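PDB 4JPQ: uncharacterized protein from Bacteroides uniformis, which is of unknown function but probably binds carbohydrates through a carbohydrate-binding family 9 domain. Local coordinates for residues S8-M13 with N30-Q35; V12-S17 with P24-G29. All coordinates share one frame; numbering follows the deposited sequence.

Contact 1. Residues S8-M13 with N30-Q35; sequences SVKKVM and NGIEFQ
V12 meets N30 and I32 where the chain following strand 6-11 passes the turn that leaves helix 23-29. That helix closes with a Schellman motif, with G31 as its C-prime residue at positive phi. G31 turns the chain after the helix, and N30 and I32, before and after it, both touch the 8-13 segment of this CBD9-like domain. Both methyls of V12 lie over the same face of the N30 amide. CG1 of V12 lies 3.6 Å from ND2 of N30, and CG2 of V12 lies 3.9 Å from CG of N30. This is a van der Waals contact over the amide face, with no polar bond. The amide is held in place by its own helix: ND2 of N30 is hydrogen-bonded to O of L26. The valine carries CG1 anti to the backbone N (chi1 174°), which leaves CG2 beside that N and nearer the isoleucine. CG2 of V12 is 4.3 Å from CD1 of I32, a looser apolar touch. With an alanine here both methyls are gone, which is likely to leave the face of the N30 amide without this cover and a gap beside CD1 of I32. The two segments share no hydrogen bond. Each is tied instead to strand 50-57: K10 and V12 by backbone bonds to H57, and Q35 by backbone bonding to F53. Beyond CB the K10 chain bends at chi2 and chi4, and its amine turns from the loop. The near approach is made at the root of the side chain, with CB of K10 3.8 Å from CD1 of I32.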
# COMPACT_ATOMS: atom_id res chain seq x y z
N SER A 8 2.13 15.54 -1.42
CA SER A 8 1.74 16.02 -2.74
C SER A 8 1.94 14.84 -3.68
O SER A 8 3.04 14.28 -3.77
CB SER A 8 2.61 17.20 -3.19
OG SER A 8 2.42 18.29 -2.31
N VAL A 9 0.85 14.43 -4.33
CA VAL A 9 0.87 13.35 -5.30
C VAL A 9 0.94 14.06 -6.65
O VAL A 9 -0.08 14.56 -7.14
CB VAL A 9 -0.38 12.46 -5.16
CG1 VAL A 9 -0.30 11.27 -6.11
CG2 VAL A 9 -0.52 11.98 -3.72
N LYS A 10 2.15 14.12 -7.22
CA LYS A 10 2.38 14.78 -8.52
C LYS A 10 1.69 14.03 -9.65
O LYS A 10 1.56 12.80 -9.58
CB LYS A 10 3.88 14.91 -8.82
CG LYS A 10 4.67 15.88 -7.94
CD LYS A 10 4.43 17.34 -8.33
CE LYS A 10 5.33 18.32 -7.59
NZ LYS A 10 4.94 18.47 -6.16
N LYS A 11 1.23 14.76 -10.67
CA LYS A 11 0.59 14.15 -11.84
C LYS A 11 1.64 13.79 -12.89
O LYS A 11 2.56 14.56 -13.15
CB LYS A 11 -0.46 15.05 -12.51
CG LYS A 11 -1.28 14.28 -13.56
CD LYS A 11 -2.41 15.05 -14.22
CE LYS A 11 -3.21 14.09 -15.11
NZ LYS A 11 -4.31 14.73 -15.88
N VAL A 12 1.44 12.62 -13.51
CA VAL A 12 2.26 12.11 -14.60
C VAL A 12 1.31 11.90 -15.80
O VAL A 12 0.21 11.40 -15.62
CB VAL A 12 2.96 10.81 -14.15
CG1 VAL A 12 3.70 10.16 -15.30
CG2 VAL A 12 3.90 11.11 -12.99
N MSE A 13 1.78 12.23 -17.00
CA MSE A 13 0.97 12.22 -18.24
C MSE A 13 1.13 10.95 -19.04
O MSE A 13 2.18 10.73 -19.66
CB MSE A 13 1.40 13.39 -19.13
CG MSE A 13 1.56 14.74 -18.43
SE MSE A 13 -0.21 15.41 -17.94
CE MSE A 13 0.68 16.52 -16.59
N ASN A 30 9.89 11.18 -14.31
CA ASN A 30 9.19 12.39 -13.82
C ASN A 30 9.75 12.97 -12.49
O ASN A 30 9.20 13.95 -11.98
CB ASN A 30 7.67 12.15 -13.74
CG ASN A 30 7.06 11.93 -15.11
OD1 ASN A 30 6.52 12.86 -15.74
ND2 ASN A 30 7.20 10.71 -15.63
N GLY A 31 10.85 12.42 -11.99
CA GLY A 31 11.50 12.89 -10.77
C GLY A 31 10.64 12.79 -9.53
O GLY A 31 10.65 13.70 -8.72
N ILE A 32 9.91 11.68 -9.38
CA ILE A 32 9.01 11.48 -8.23
C ILE A 32 9.85 10.96 -7.07
O ILE A 32 10.35 9.86 -7.13
CB ILE A 32 7.86 10.50 -8.58
CG1 ILE A 32 7.11 10.94 -9.86
CG2 ILE A 32 6.88 10.37 -7.42
CD1 ILE A 32 6.58 12.37 -9.85
N GLU A 33 9.97 11.76 -6.01
CA GLU A 33 10.85 11.45 -4.87
C GLU A 33 10.29 10.39 -3.91
O GLU A 33 9.07 10.27 -3.77
CB GLU A 33 11.12 12.71 -4.02
CG GLU A 33 12.56 12.86 -3.55
CD GLU A 33 13.49 13.35 -4.64
OE1 GLU A 33 13.04 13.61 -5.78
OE2 GLU A 33 14.70 13.49 -4.37
N PHE A 34 11.20 9.69 -3.23
CA PHE A 34 10.82 8.69 -2.22
C PHE A 34 10.56 9.35 -0.86
O PHE A 34 11.17 10.35 -0.52
CB PHE A 34 11.88 7.58 -2.06
CG PHE A 34 11.93 6.65 -3.23
CD1 PHE A 34 10.97 5.65 -3.38
CD2 PHE A 34 12.93 6.77 -4.19
CE1 PHE A 34 11.00 4.79 -4.47
CE2 PHE A 34 12.97 5.91 -5.29
CZ PHE A 34 12.00 4.92 -5.43
N GLN A 35 9.65 8.74 -0.11
CA GLN A 35 9.24 9.17 1.23
C GLN A 35 9.57 8.03 2.18
O GLN A 35 9.28 6.87 1.84
CB GLN A 35 7.71 9.38 1.26
CG GLN A 35 7.12 10.21 0.13
CD GLN A 35 7.69 11.60 0.08
OE1 GLN A 35 8.19 12.05 -0.95
NE2 GLN A 35 7.66 12.29 1.21

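Contact 2. Residues V12-S17 with P24-G29; sequences VMCTAS and PSLLDG
The loop 12-17 passes helix 23-29 with its backbone well clear, the closest pair of CA atoms being those of V12 and L27 at 8.1 Å. The gap is bridged by the side chains of V12, C14 and L26, and L26 carries the contact. Its CG stands anti to the backbone N (chi1 -175°), which sends the branched end out from the helix to the loop. There CD1 of L26 lies 3.9 Å from CG1 of V12, and CG of L26 is equally near that methyl. The two side chains run alongside each other in opposing senses. In the CBD9-like fold of this chain, the short helix follows the first strand and packs by its apolar side on the strands behind it: L26 also touches L63 of strand 61-70, and L27 touches R54 and A56 of strand 50-57. V12 reaches A56 as well, so the loop and the helix share a neighbour. The other methyl of L26 touches both loop residues. CD2 of L26 is 4.1 Å from CG1 of V12, and it comes closer to C14, whose SG is 3.8 Å from CD2 of L26.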
# COMPACT_ATOMS: atom_id res chain seq x y z
N VAL A 12 1.44 12.62 -13.51
CA VAL A 12 2.26 12.11 -14.60
C VAL A 12 1.31 11.90 -15.80
O VAL A 12 0.21 11.40 -15.62
CB VAL A 12 2.96 10.81 -14.15
CG1 VAL A 12 3.70 10.16 -15.30
CG2 VAL A 12 3.90 11.11 -12.99
N MSE A 13 1.78 12.23 -17.00
CA MSE A 13 0.97 12.22 -18.24
C MSE A 13 1.13 10.95 -19.04
O MSE A 13 2.18 10.73 -19.66
CB MSE A 13 1.40 13.39 -19.13
CG MSE A 13 1.56 14.74 -18.43
SE MSE A 13 -0.21 15.41 -17.94
CE MSE A 13 0.68 16.52 -16.59
N CYS A 14 0.09 10.11 -19.06
CA CYS A 14 0.10 8.82 -19.74
C CYS A 14 -1.14 8.68 -20.59
O CYS A 14 -2.22 8.83 -20.04
CB CYS A 14 0.01 7.71 -18.70
SG CYS A 14 1.24 7.76 -17.40
N THR A 15 -1.00 8.40 -21.89
CA THR A 15 -2.18 8.17 -22.76
C THR A 15 -2.95 6.90 -22.39
O THR A 15 -4.18 6.87 -22.51
CB THR A 15 -1.82 8.05 -24.26
OG1 THR A 15 -0.86 7.01 -24.45
CG2 THR A 15 -1.29 9.36 -24.80
N ALA A 16 -2.22 5.87 -21.94
CA ALA A 16 -2.77 4.57 -21.58
C ALA A 16 -2.35 4.17 -20.17
O ALA A 16 -1.47 4.78 -19.56
CB ALA A 16 -2.34 3.49 -22.58
N SER A 17 -2.99 3.12 -19.67
CA SER A 17 -2.70 2.56 -18.36
C SER A 17 -1.31 1.90 -18.39
O SER A 17 -1.07 1.03 -19.22
CB SER A 17 -3.74 1.48 -18.02
OG SER A 17 -3.42 0.84 -16.79
N PRO A 24 8.54 1.97 -12.25
CA PRO A 24 9.74 2.59 -11.65
C PRO A 24 10.47 3.53 -12.60
O PRO A 24 10.93 4.61 -12.17
CB PRO A 24 10.60 1.38 -11.27
CG PRO A 24 9.59 0.34 -10.94
CD PRO A 24 8.52 0.52 -11.99
N SER A 25 10.57 3.12 -13.85
CA SER A 25 11.16 3.95 -14.91
C SER A 25 10.34 5.22 -15.15
O SER A 25 10.88 6.31 -15.24
CB SER A 25 11.22 3.16 -16.20
OG SER A 25 11.60 3.99 -17.28
N LEU A 26 9.03 5.06 -15.23
CA LEU A 26 8.11 6.20 -15.42
C LEU A 26 8.29 7.24 -14.32
O LEU A 26 8.38 8.44 -14.61
CB LEU A 26 6.66 5.72 -15.43
CG LEU A 26 5.57 6.73 -15.72
CD1 LEU A 26 5.75 7.33 -17.10
CD2 LEU A 26 4.21 6.07 -15.63
N LEU A 27 8.36 6.76 -13.08
CA LEU A 27 8.50 7.63 -11.92
C LEU A 27 9.86 8.31 -11.85
O LEU A 27 9.92 9.50 -11.51
CB LEU A 27 8.16 6.87 -10.64
CG LEU A 27 6.70 6.36 -10.57
CD1 LEU A 27 6.52 5.53 -9.32
CD2 LEU A 27 5.66 7.46 -10.59
N ASP A 28 10.93 7.58 -12.19
CA ASP A 28 12.29 8.19 -12.25
C ASP A 28 12.34 9.25 -13.37
O ASP A 28 13.04 10.26 -13.22
CB ASP A 28 13.39 7.14 -12.47
CG ASP A 28 13.63 6.26 -11.25
OD1 ASP A 28 13.11 6.54 -10.15
OD2 ASP A 28 14.35 5.25 -11.40
N GLY A 29 11.61 8.99 -14.46
CA GLY A 29 11.50 9.91 -15.59
C GLY A 29 10.84 11.22 -15.25
O GLY A 29 11.18 12.26 -15.84

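Overall arrangement
From the N terminus, strand 6-11 leads into contact 1 and then into the loop that opens contact 2. The chain turns back through helix 23-29, whose residues 24-29 close contact 2. It then leaves the helix, and residues 30-35 close contact 1. Contact 2 is therefore nested inside contact 1, a short loop within a longer one. Both begin on the chain around V12 and M13, which they share; their centres are about 10 Å apart. The two closing segments join directly at the helix end, where I32 N probably bonds L27 O at 3.0 Å. Together they tie the first strand, the helix and the approach to strand 35-36 beside strand 50-57.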